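Local atomic coordinates of alcohol dehydrogenase (Aeropyrum pernix, PDB entry 1H2B), a protein that probably oxidises alcohols with NAD+ as the hydride acceptor, as a zinc-containing alcohol dehydrogenase of a hyperthermophilic archaeon. Residues Arg182-Tyr185 with Pro186-Val190; Glu248-Gly252 with Arg253-Val257; Ile295-Ser299 with Ser300-Phe304; Thr320-Gln324 with Gly325-Val329. One frame throughout, in Å; residues are numbered along the deposited sequence.

Contact 1 of 4, residues Arg182-Tyr185 with Pro186-Val190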
loop_
_atom_site.group_PDB
_atom_site.type_symbol
_atom_site.label_atom_id
_atom_site.label_comp_id
_atom_site.label_asym_id
_atom_site.label_seq_id
_atom_site.Cartn_x
_atom_site.Cartn_y
_atom_site.Cartn_z
ATOM N N ARG B 182 8.133 2.997 -4.298
ATOM C CA ARG B 182 7.341 2.528 -3.142
ATOM C C ARG B 182 8.188 2.263 -1.886
ATOM O O ARG B 182 7.657 2.253 -0.736
ATOM C CB ARG B 182 6.600 1.237 -3.533
ATOM C CG ARG B 182 5.419 1.541 -4.430
ATOM C CD ARG B 182 5.034 0.372 -5.328
ATOM N NE ARG B 182 4.801 -0.853 -4.564
ATOM C CZ ARG B 182 4.844 -2.082 -5.079
ATOM N NH1 ARG B 182 5.151 -2.244 -6.385
ATOM N NH2 ARG B 182 4.590 -3.148 -4.284
ATOM N N THR B 183 9.475 2.004 -2.064
ATOM C CA THR B 183 10.355 1.745 -0.936
ATOM C C THR B 183 11.613 2.639 -0.905
ATOM O O THR B 183 12.609 2.312 -0.251
ATOM C CB THR B 183 10.806 0.294 -0.882
ATOM O OG1 THR B 183 11.466 -0.085 -2.112
ATOM C CG2 THR B 183 9.605 -0.666 -0.742
ATOM N N LEU B 184 11.599 3.706 -1.675
ATOM C CA LEU B 184 12.757 4.603 -1.697
ATOM C C LEU B 184 12.397 5.745 -0.738
ATOM O O LEU B 184 11.229 5.932 -0.412
ATOM C CB LEU B 184 13.065 5.088 -3.141
ATOM C CG LEU B 184 13.732 3.948 -3.931
ATOM C CD1 LEU B 184 13.852 4.383 -5.414
ATOM C CD2 LEU B 184 15.125 3.505 -3.391
ATOM N N TYR B 185 13.421 6.375 -0.201
ATOM C CA TYR B 185 13.230 7.429 0.813
ATOM C C TYR B 185 14.519 8.228 0.776
ATOM O O TYR B 185 15.498 7.757 0.188
ATOM C CB TYR B 185 13.020 6.773 2.163
ATOM C CG TYR B 185 14.096 5.783 2.549
ATOM C CD1 TYR B 185 15.290 6.193 3.113
ATOM C CD2 TYR B 185 13.891 4.402 2.370
ATOM C CE1 TYR B 185 16.282 5.274 3.467
ATOM C CE2 TYR B 185 14.855 3.493 2.723
ATOM C CZ TYR B 185 16.050 3.932 3.279
ATOM O OH TYR B 185 17.029 3.033 3.629
ATOM N N PRO B 186 14.593 9.429 1.385
ATOM C CA PRO B 186 15.857 10.175 1.390
ATOM C C PRO B 186 17.009 9.436 2.058
ATOM O O PRO B 186 16.872 8.983 3.207
ATOM C CB PRO B 186 15.517 11.477 2.177
ATOM C CG PRO B 186 13.974 11.589 2.049
ATOM C CD PRO B 186 13.506 10.144 2.089
ATOM N N GLY B 187 18.122 9.279 1.345
ATOM C CA GLY B 187 19.228 8.493 1.868
ATOM C C GLY B 187 19.272 7.059 1.306
ATOM O O GLY B 187 20.319 6.384 1.418
ATOM N N ALA B 188 18.172 6.626 0.687
ATOM C CA ALA B 188 18.154 5.303 0.027
ATOM C C ALA B 188 18.965 5.447 -1.241
ATOM O O ALA B 188 19.014 6.533 -1.851
ATOM C CB ALA B 188 16.739 4.931 -0.346
ATOM N N TYR B 189 19.511 4.316 -1.689
ATOM C CA TYR B 189 20.217 4.292 -2.959
ATOM C C TYR B 189 19.454 3.432 -3.946
ATOM O O TYR B 189 18.916 2.385 -3.620
ATOM C CB TYR B 189 21.573 3.600 -2.823
ATOM C CG TYR B 189 22.577 4.340 -1.952
ATOM C CD1 TYR B 189 22.649 4.081 -0.575
ATOM C CD2 TYR B 189 23.426 5.278 -2.526
ATOM C CE1 TYR B 189 23.570 4.757 0.200
ATOM C CE2 TYR B 189 24.339 5.971 -1.756
ATOM C CZ TYR B 189 24.402 5.694 -0.407
ATOM O OH TYR B 189 25.357 6.389 0.372
ATOM N N VAL B 190 19.460 3.889 -5.181
ATOM C CA VAL B 190 18.900 3.099 -6.300
ATOM C C VAL B 190 19.988 2.958 -7.351
ATOM O O VAL B 190 20.586 3.942 -7.754
ATOM C CB VAL B 190 17.585 3.698 -6.846
ATOM C CG1 VAL B 190 17.705 5.175 -7.245
ATOM C CG2 VAL B 190 17.047 2.868 -8.024
#

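Contact 2 of 4, residues Glu248-Gly252 with Arg253-Val257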
loop_
_atom_site.group_PDB
_atom_site.type_symbol
_atom_site.label_atom_id
_atom_site.label_comp_id
_atom_site.label_asym_id
_atom_site.label_seq_id
_atom_site.Cartn_x
_atom_site.Cartn_y
_atom_site.Cartn_z
ATOM N N GLU B 248 31.270 -0.197 -2.253
ATOM C CA GLU B 248 32.015 0.972 -1.737
ATOM C C GLU B 248 31.164 2.249 -1.657
ATOM O O GLU B 248 31.218 2.955 -0.653
ATOM C CB GLU B 248 33.300 1.175 -2.553
ATOM C CG GLU B 248 34.357 0.105 -2.282
ATOM C CD GLU B 248 35.595 0.229 -3.177
ATOM O OE1 GLU B 248 35.802 1.317 -3.776
ATOM O OE2 GLU B 248 36.368 -0.760 -3.291
ATOM N N LEU B 249 30.354 2.536 -2.678
ATOM C CA LEU B 249 29.511 3.725 -2.654
ATOM C C LEU B 249 28.496 3.710 -1.523
ATOM O O LEU B 249 28.089 4.765 -1.013
ATOM C CB LEU B 249 28.750 3.901 -3.964
ATOM C CG LEU B 249 29.643 4.345 -5.125
ATOM C CD1 LEU B 249 28.939 4.170 -6.419
ATOM C CD2 LEU B 249 29.997 5.831 -4.928
ATOM N N THR B 250 28.072 2.504 -1.147
ATOM C CA THR B 250 27.015 2.384 -0.169
ATOM C C THR B 250 27.536 1.937 1.165
ATOM O O THR B 250 26.746 1.514 2.018
ATOM C CB THR B 250 25.937 1.393 -0.665
ATOM O OG1 THR B 250 26.559 0.126 -0.922
ATOM C CG2 THR B 250 25.304 1.841 -1.980
ATOM N N ARG B 251 28.860 1.989 1.351
ATOM C CA ARG B 251 29.506 1.637 2.618
ATOM C C ARG B 251 29.128 0.222 3.076
ATOM O O ARG B 251 28.948 -0.053 4.277
ATOM C CB ARG B 251 29.219 2.691 3.708
ATOM C CG ARG B 251 29.770 4.060 3.375
ATOM C CD ARG B 251 29.438 5.133 4.414
ATOM N NE ARG B 251 30.477 6.164 4.465
ATOM C CZ ARG B 251 30.481 7.282 3.735
ATOM N NH1 ARG B 251 29.495 7.540 2.876
ATOM N NH2 ARG B 251 31.482 8.147 3.865
ATOM N N GLY B 252 28.986 -0.657 2.083
ATOM C CA GLY B 252 28.782 -2.086 2.261
ATOM C C GLY B 252 27.335 -2.467 2.495
ATOM O O GLY B 252 27.044 -3.653 2.748
ATOM N N ARG B 253 26.442 -1.488 2.444
ATOM C CA ARG B 253 25.041 -1.755 2.696
ATOM C C ARG B 253 24.293 -2.238 1.437
ATOM O O ARG B 253 23.189 -2.788 1.570
ATOM C CB ARG B 253 24.383 -0.503 3.224
ATOM C CG ARG B 253 25.023 -0.070 4.559
ATOM C CD ARG B 253 24.134 0.753 5.459
ATOM N NE ARG B 253 23.352 -0.110 6.340
ATOM C CZ ARG B 253 22.020 -0.135 6.395
ATOM N NH1 ARG B 253 21.293 0.670 5.622
ATOM N NH2 ARG B 253 21.417 -0.972 7.230
ATOM N N GLY B 254 24.864 -1.994 0.259
ATOM C CA GLY B 254 24.155 -2.251 -0.997
ATOM C C GLY B 254 23.025 -1.260 -1.232
ATOM O O GLY B 254 22.796 -0.314 -0.464
ATOM N N VAL B 255 22.265 -1.486 -2.304
ATOM C CA VAL B 255 21.192 -0.579 -2.690
ATOM C C VAL B 255 19.831 -1.054 -2.241
ATOM O O VAL B 255 19.546 -2.247 -2.139
ATOM C CB VAL B 255 21.188 -0.305 -4.210
ATOM C CG1 VAL B 255 22.553 0.275 -4.662
ATOM C CG2 VAL B 255 20.894 -1.580 -5.006
ATOM N N ASN B 256 18.973 -0.085 -1.987
ATOM C CA ASN B 256 17.590 -0.376 -1.633
ATOM C C ASN B 256 16.802 -0.919 -2.823
ATOM O O ASN B 256 15.892 -1.770 -2.669
ATOM C CB ASN B 256 16.940 0.899 -1.112
ATOM C CG ASN B 256 17.667 1.444 0.096
ATOM O OD1 ASN B 256 18.732 2.035 0.017
ATOM N ND2 ASN B 256 17.084 1.178 1.265
ATOM N N VAL B 257 17.096 -0.404 -4.016
ATOM C CA VAL B 257 16.441 -0.882 -5.250
ATOM C C VAL B 257 17.514 -0.925 -6.341
ATOM O O VAL B 257 18.330 -0.013 -6.438
ATOM C CB VAL B 257 15.351 0.058 -5.734
ATOM C CG1 VAL B 257 14.797 -0.427 -7.087
ATOM C CG2 VAL B 257 14.167 0.116 -4.730
#

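Contact 3 of 4, residues Ile295-Ser299 with Ser300-Phe304. With NAJ (nicotinamide-adenine-dinucleotide (acidic form)), chain I.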
loop_
_atom_site.group_PDB
_atom_site.type_symbol
_atom_site.label_atom_id
_atom_site.label_comp_id
_atom_site.label_asym_id
_atom_site.label_seq_id
_atom_site.Cartn_x
_atom_site.Cartn_y
_atom_site.Cartn_z
ATOM N N ILE B 295 18.916 -19.332 -0.295
ATOM C CA ILE B 295 19.365 -18.967 1.044
ATOM C C ILE B 295 19.686 -17.470 1.141
ATOM O O ILE B 295 19.474 -16.870 2.193
ATOM C CB ILE B 295 20.546 -19.876 1.527
ATOM C CG1 ILE B 295 20.769 -19.673 3.030
ATOM C CG2 ILE B 295 21.823 -19.612 0.701
ATOM C CD1 ILE B 295 21.668 -20.748 3.712
ATOM N N ARG B 296 20.168 -16.867 0.041
ATOM C CA ARG B 296 20.406 -15.430 -0.007
ATOM C C ARG B 296 19.108 -14.662 -0.182
ATOM O O ARG B 296 18.985 -13.562 0.389
ATOM C CB ARG B 296 21.384 -15.062 -1.116
ATOM C CG ARG B 296 22.776 -15.589 -0.757
ATOM C CD ARG B 296 23.861 -14.991 -1.592
ATOM N NE ARG B 296 23.802 -13.529 -1.547
ATOM C CZ ARG B 296 24.850 -12.746 -1.348
ATOM N NH1 ARG B 296 26.050 -13.288 -1.165
ATOM N NH2 ARG B 296 24.698 -11.425 -1.348
ATOM N N VAL B 297 18.176 -15.222 -0.960
ATOM C CA VAL B 297 16.836 -14.585 -1.120
ATOM C C VAL B 297 16.183 -14.398 0.256
ATOM O O VAL B 297 15.721 -13.282 0.592
ATOM C CB VAL B 297 15.900 -15.416 -1.986
ATOM C CG1 VAL B 297 14.547 -14.706 -2.061
ATOM C CG2 VAL B 297 16.468 -15.498 -3.430
ATOM N N ILE B 298 16.222 -15.430 1.095
ATOM C CA ILE B 298 15.556 -15.279 2.398
ATOM C C ILE B 298 16.439 -14.578 3.405
ATOM O O ILE B 298 15.948 -13.769 4.175
ATOM C CB ILE B 298 14.990 -16.657 2.884
ATOM C CG1 ILE B 298 16.091 -17.638 3.288
ATOM C CG2 ILE B 298 14.071 -17.273 1.799
ATOM C CD1 ILE B 298 16.345 -17.647 4.821
ATOM N N SER B 299 17.753 -14.819 3.398
ATOM C CA SER B 299 18.545 -14.202 4.497
ATOM C C SER B 299 18.681 -12.690 4.373
ATOM O O SER B 299 18.738 -11.982 5.398
ATOM C CB SER B 299 19.894 -14.909 4.708
ATOM O OG SER B 299 20.669 -14.741 3.576
ATOM N N SER B 300 18.608 -12.166 3.138
ATOM C CA SER B 300 18.570 -10.718 2.938
ATOM C C SER B 300 17.146 -10.195 2.781
ATOM O O SER B 300 16.928 -8.986 2.769
ATOM C CB SER B 300 19.324 -10.327 1.659
ATOM O OG SER B 300 20.737 -10.549 1.802
ATOM N N GLU B 301 16.185 -11.113 2.669
ATOM C CA GLU B 301 14.769 -10.825 2.413
ATOM C C GLU B 301 14.588 -9.916 1.200
ATOM O O GLU B 301 13.994 -8.841 1.255
ATOM C CB GLU B 301 14.043 -10.323 3.669
ATOM C CG GLU B 301 12.518 -10.585 3.583
ATOM C CD GLU B 301 11.759 -10.198 4.843
ATOM O OE1 GLU B 301 12.240 -9.345 5.609
ATOM O OE2 GLU B 301 10.663 -10.780 5.017
ATOM N N VAL B 302 15.151 -10.384 0.093
ATOM C CA VAL B 302 15.127 -9.585 -1.130
ATOM C C VAL B 302 14.015 -10.072 -2.048
ATOM O O VAL B 302 13.483 -11.191 -1.904
ATOM C CB VAL B 302 16.469 -9.573 -1.885
ATOM C CG1 VAL B 302 17.484 -8.733 -1.068
ATOM C CG2 VAL B 302 16.993 -10.994 -2.088
ATOM N N SER B 303 13.702 -9.239 -3.021
ATOM C CA SER B 303 12.709 -9.623 -4.037
ATOM C C SER B 303 13.216 -9.301 -5.432
ATOM O O SER B 303 14.029 -8.426 -5.615
ATOM C CB SER B 303 11.347 -8.951 -3.836
ATOM O OG SER B 303 11.492 -7.519 -3.833
ATOM N N PHE B 304 12.701 -10.028 -6.402
ATOM C CA PHE B 304 12.993 -9.847 -7.810
ATOM C C PHE B 304 11.650 -9.648 -8.496
ATOM O O PHE B 304 10.785 -10.511 -8.438
ATOM C CB PHE B 304 13.627 -11.115 -8.377
ATOM C CG PHE B 304 14.905 -11.571 -7.638
ATOM C CD1 PHE B 304 15.122 -12.909 -7.407
ATOM C CD2 PHE B 304 15.851 -10.674 -7.191
ATOM C CE1 PHE B 304 16.281 -13.356 -6.728
ATOM C CE2 PHE B 304 17.021 -11.119 -6.502
ATOM C CZ PHE B 304 17.216 -12.424 -6.272
HETATM P PA NAJ I . 9.552 -29.615 6.885
HETATM O O1A NAJ I . 10.608 -30.658 6.645
HETATM O O2A NAJ I . 8.644 -29.731 8.120
HETATM O O5B NAJ I . 8.490 -29.550 5.694
HETATM C C5B NAJ I . 8.870 -29.687 4.318
HETATM C C4B NAJ I . 7.618 -30.215 3.639
HETATM O O4B NAJ I . 7.866 -30.178 2.219
HETATM C C3B NAJ I . 7.246 -31.640 4.049
HETATM O O3B NAJ I . 5.855 -31.752 4.393
HETATM C C2B NAJ I . 7.618 -32.368 2.764
HETATM O O2B NAJ I . 6.920 -33.609 2.574
HETATM C C1B NAJ I . 7.300 -31.354 1.658
HETATM N N9A NAJ I . 7.969 -31.601 0.381
HETATM C C8A NAJ I . 9.223 -32.162 0.104
HETATM N N7A NAJ I . 9.430 -32.154 -1.241
HETATM C C5A NAJ I . 8.324 -31.606 -1.824
HETATM C C6A NAJ I . 7.972 -31.350 -3.127
HETATM N N6A NAJ I . 8.746 -31.678 -4.170
HETATM N N1A NAJ I . 6.784 -30.711 -3.370
HETATM C C2A NAJ I . 5.901 -30.384 -2.356
HETATM N N3A NAJ I . 6.247 -30.665 -1.080
HETATM C C4A NAJ I . 7.436 -31.270 -0.824
HETATM O O3 NAJ I . 10.307 -28.217 6.857
HETATM P PN NAJ I . 9.987 -26.866 7.680
HETATM O O1N NAJ I . 10.654 -26.896 8.977
HETATM O O2N NAJ I . 8.541 -26.578 7.604
HETATM O O5D NAJ I . 10.847 -25.829 6.807
HETATM C C5D NAJ I . 10.416 -25.562 5.474
HETATM C C4D NAJ I . 11.504 -24.791 4.743
HETATM O O4D NAJ I . 11.516 -23.449 5.262
HETATM C C3D NAJ I . 12.916 -25.323 4.985
HETATM O O3D NAJ I . 13.718 -24.996 3.835
HETATM C C2D NAJ I . 13.394 -24.494 6.185
HETATM O O2D NAJ I . 14.782 -24.415 6.346
HETATM C C1D NAJ I . 12.793 -23.140 5.767
HETATM N N1N NAJ I . 12.670 -22.090 6.779
HETATM C C2N NAJ I . 12.676 -20.808 6.313
HETATM C C3N NAJ I . 12.499 -19.757 7.197
HETATM C C7N NAJ I . 12.569 -18.355 6.688
HETATM O O7N NAJ I . 12.475 -17.404 7.633
HETATM N N7N NAJ I . 12.643 -17.997 5.402
HETATM C C4N NAJ I . 12.280 -19.966 8.598
HETATM C C5N NAJ I . 12.108 -21.327 8.978
HETATM C C6N NAJ I . 12.336 -22.359 8.088
HETATM O O HOH W 1 21.574 -11.259 -0.815
HETATM O O HOH W 2 22.165 -12.660 2.906
#

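Contact 4 of 4, residues Thr320-Gln324 with Gly325-Val329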
loop_
_atom_site.group_PDB
_atom_site.type_symbol
_atom_site.label_atom_id
_atom_site.label_comp_id
_atom_site.label_asym_id
_atom_site.label_seq_id
_atom_site.Cartn_x
_atom_site.Cartn_y
_atom_site.Cartn_z
ATOM N N THR B 320 2.148 13.658 -19.470
ATOM C CA THR B 320 2.051 14.892 -18.687
ATOM C C THR B 320 3.433 15.399 -18.230
ATOM O O THR B 320 3.786 16.577 -18.415
ATOM C CB THR B 320 1.141 14.674 -17.492
ATOM O OG1 THR B 320 -0.211 14.463 -17.943
ATOM C CG2 THR B 320 1.148 15.992 -16.617
ATOM N N LEU B 321 4.269 14.521 -17.665
ATOM C CA LEU B 321 5.612 14.905 -17.262
ATOM C C LEU B 321 6.430 15.454 -18.442
ATOM O O LEU B 321 7.175 16.419 -18.307
ATOM C CB LEU B 321 6.361 13.675 -16.721
ATOM C CG LEU B 321 6.181 13.271 -15.287
ATOM C CD1 LEU B 321 7.076 12.048 -15.028
ATOM C CD2 LEU B 321 6.531 14.434 -14.320
ATOM N N ALA B 322 6.307 14.824 -19.606
ATOM C CA ALA B 322 7.027 15.276 -20.790
ATOM C C ALA B 322 6.545 16.665 -21.244
ATOM O O ALA B 322 7.383 17.546 -21.542
ATOM C CB ALA B 322 6.932 14.226 -21.920
ATOM N N LEU B 323 5.235 16.861 -21.215
ATOM C CA LEU B 323 4.668 18.155 -21.646
ATOM C C LEU B 323 5.052 19.239 -20.647
ATOM O O LEU B 323 5.175 20.425 -21.032
ATOM C CB LEU B 323 3.167 18.055 -21.838
ATOM C CG LEU B 323 2.814 17.192 -23.059
ATOM C CD1 LEU B 323 1.296 16.999 -23.118
ATOM C CD2 LEU B 323 3.373 17.782 -24.382
ATOM N N GLN B 324 5.261 18.861 -19.382
ATOM C CA GLN B 324 5.771 19.786 -18.355
ATOM C C GLN B 324 7.250 20.115 -18.488
ATOM O O GLN B 324 7.768 20.978 -17.754
ATOM C CB GLN B 324 5.505 19.230 -16.935
ATOM C CG GLN B 324 4.055 19.219 -16.559
ATOM C CD GLN B 324 3.796 18.523 -15.243
ATOM O OE1 GLN B 324 4.682 17.814 -14.717
ATOM N NE2 GLN B 324 2.624 18.693 -14.719
ATOM N N GLY B 325 7.948 19.389 -19.373
ATOM C CA GLY B 325 9.366 19.567 -19.562
ATOM C C GLY B 325 10.233 18.880 -18.532
ATOM O O GLY B 325 11.414 19.212 -18.391
ATOM N N LYS B 326 9.665 17.908 -17.800
ATOM C CA LYS B 326 10.363 17.265 -16.685
ATOM C C LYS B 326 11.082 15.979 -17.091
ATOM O O LYS B 326 11.903 15.460 -16.356
ATOM C CB LYS B 326 9.439 17.016 -15.507
ATOM C CG LYS B 326 8.989 18.334 -14.880
ATOM C CD LYS B 326 8.024 18.143 -13.777
ATOM C CE LYS B 326 7.402 19.491 -13.370
ATOM N NZ LYS B 326 6.498 19.373 -12.179
ATOM N N VAL B 327 10.784 15.505 -18.276
ATOM C CA VAL B 327 11.482 14.383 -18.846
ATOM C C VAL B 327 11.638 14.677 -20.333
ATOM O O VAL B 327 10.724 15.194 -20.992
ATOM C CB VAL B 327 10.748 13.025 -18.563
ATOM C CG1 VAL B 327 9.416 12.961 -19.273
ATOM C CG2 VAL B 327 11.595 11.832 -19.016
ATOM N N ARG B 328 12.810 14.369 -20.861
ATOM C CA ARG B 328 13.081 14.552 -22.275
ATOM C C ARG B 328 13.966 13.432 -22.793
ATOM O O ARG B 328 14.970 13.100 -22.190
ATOM C CB ARG B 328 13.761 15.893 -22.524
ATOM C CG ARG B 328 13.937 16.155 -24.022
ATOM C CD ARG B 328 14.732 17.429 -24.361
ATOM N NE ARG B 328 16.160 17.143 -24.542
ATOM C CZ ARG B 328 16.681 16.401 -25.526
ATOM N NH1 ARG B 328 15.901 15.855 -26.461
ATOM N NH2 ARG B 328 17.996 16.208 -25.570
ATOM N N VAL B 329 13.580 12.860 -23.922
ATOM C CA VAL B 329 14.285 11.712 -24.464
ATOM C C VAL B 329 15.413 12.209 -25.343
ATOM O O VAL B 329 15.244 13.158 -26.100
ATOM C CB VAL B 329 13.338 10.770 -25.273
ATOM C CG1 VAL B 329 14.019 9.460 -25.595
ATOM C CG2 VAL B 329 12.064 10.460 -24.449
HETATM O O HOH W 3 9.869 16.955 -22.699
HETATM O O HOH W 4 5.349 17.000 -12.444
#

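Contact 1 of 4, residues Arg182-Tyr185 with Pro186-Val190
The ring of Tyr185 lies flat over the methyl group of Ala188, three residues further on. Ala188 CB stands 3.7 Å from the ring centroid and only 4° off the ring normal, a CH-pi contact over the middle of one face. The torsion that makes this possible is chi1 of Tyr185 at 53°, which sets CG between the backbone N and the carbonyl carbon and folds the ring back across the turn. Alanine suits the place because its single methyl meets the flat ring without a branch to prop it off.

Beneath the ring the backbone closes a type II beta turn from Tyr185 to Ala188. Ala188 N donates to Tyr185 O at 2.9 Å, with an N-H...O angle of 158° and the donor standing above the carbonyl plane. The corner residues fit this turn: Pro186 has its phi fixed by its own ring, and Gly187, at positive phi, has a backbone shape in which a CB would press against the preceding carbonyl oxygen. Leu184 adds the apolar flank with both branches, CD2 reaching Ala188 CB at 3.7 Å and CD1 reaching Val190 CB at 4.1 Å, its side chain roughly at right angles to that of Val190.

The turn carries the chain from helix 166-181 into strand 189-193, an inner strand of the parallel Rossmann sheet. Strands 213-218 and 255-260 are its neighbours there; Leu184 also packs on Asn256 and Val257 of the latter, while Pro186 meets Tyr174 of the second subunit.

Contact 2 of 4, residues Glu248-Gly252 with Arg253-Val257
A Schellman motif ends helix 242-249, and a type I' beta turn, Thr250-Arg253, overlaps it, bringing Arg253 N back to Thr250 O at 3.0 Å. That bond is fairly straight, 162° at the hydrogen, although the donor lies well above the carbonyl plane. Arg251, at positive phi, is the C-prime residue: Arg251 N bonds to Glu248 O, and Gly252 N to Met247 O. Gly252 and Gly254 also have positive phi, a region glycine enters readily.

Thr250 works with both branches. Its OG1 accepts a weak bond from Gly254 N at 3.0 Å, bent to 128°, while its stronger polar partner is Val246 O in the last turn of the helix. A chi1 of 58° places OG1 between the backbone N and the carbonyl carbon, within range of both. The methyl CG2 instead meets Val255 CG1 at 4.1 Å, where strand 255-260 of the Rossmann sheet begins. A valine in place of Thr250 would probably leave Val246 O without its hydroxyl partner and Gly254 N without its weak acceptor. The first two side-chain carbons of Arg253 rest against the same turn carbonyl, CB lying 3.3 Å from Thr250 O, before the chain bends away to a salt bridge with Glu124 of the third subunit.

Contact 3 of 4, residues Ile295-Ser299 with Ser300-Phe304
Arg296 O takes Ser300 N at 3.1 Å, and the guanidinium NH2 of the same arginine reaches Ser300 OG through a water. Val297 faces the departing chain: its O accepts Val302 N at 3.0 Å, in the carbonyl plane, and its two methyls divide the apolar work, CG2 touching Phe304 CE1 at 3.9 Å and CG1 lying 4.4 Å from Val302 CG2. A branched, wholly apolar residue suits this side of the helix. Ile298 turns to the other side, where its CB comes within 3.7 Å of the carboxamide N7N of a dinucleotide held largely by the third subunit. Its own O takes a weak bond from Glu301 N.

Ser299 has chi1 at 64°, and its short side chain folds OG back over the helix to reach Ile295 O at 2.8 Å; its backbone N bonds to the same oxygen from the opposite face of the carbonyl plane. A second water, donating to Ser299 OG, joins it to Ser300 OG. An alanine in place of Ser299 would probably deprive Ile295 O of its second donor and break the water link to Ser300.

Glu301, at positive phi, points its carboxylate to His122, Arg175 and Lys179 of the third subunit. Its backbone is the C-prime position of a Schellman motif, which ends helix 294-300 and launches strand 303-306, the edge strand through which the Rossmann sheet runs on into the third subunit.

Contact 4 of 4, residues Thr320-Gln324 with Gly325-Val329
Two backbone hydrogen bonds fold the chain back onto the last turn of helix 312-323: Lys326 N to Leu321 O, 2.9 Å, and Gly325 N to Ala322 O, also 2.9 Å. The first is nearly straight at 160°, whereas in the second the donor stands well above the carbonyl plane. Together they form a Schellman motif. Gly325 takes the positive phi, 80°, where a CB would collide with Gln324 O, and glycine escapes that clash.

Apolar contact follows on one flank. Val327 CG1 lies across the helix surface, 3.8 Å from Ala322 CB and 4.0 Å from Leu321 CB; chi1 of 66° brings this methyl in between the backbone N and the carbonyl carbon. Ala322 is small enough to let it approach the backbone. Leu321 CD2 meets the aliphatic stem of Lys326 at CD, the side chains crossing at about a right angle, and Leu205 of helix 197-209 backs that leucine. Further along the same stem, Lys326 CE lies 4.0 Å from Gln324 CB.

Water makes the remaining polar links. One molecule donates to both Ala322 O and Val327 O, tying the helix end to the loop. Another donates to Gln324 OE1 at 2.5 Å and accepts from Lys326 NZ at 2.6 Å.

Lysine and glutamine thus serve twice, their methylenes lying together while their polar ends share a water, so the ammonium charge is likely to stay hydrated beside the amide oxygen.

Overall arrangement
The four contacts follow one another along the chain, each the place where a helix ends or a strand begins. Contacts 1, 2 and 3 feed the six-stranded parallel sheet of the Rossmann domain, through strands 189-193, 255-260 and 303-306. Contacts 1 and 2, whose centres are about 11 Å apart, touch: Asn256 OD1 accepts from Tyr189 N, and its ND2 makes a weaker bond with Tyr185 OH. Contact 3 is centred about 16 Å from contact 2, at the sheet edge facing the third subunit. Contact 4, centred about 36 Å from contact 3, closes helix 312-323 and, like contact 1, packs against the second subunit. Three thus lead into the sheet, and all four lie near other subunits.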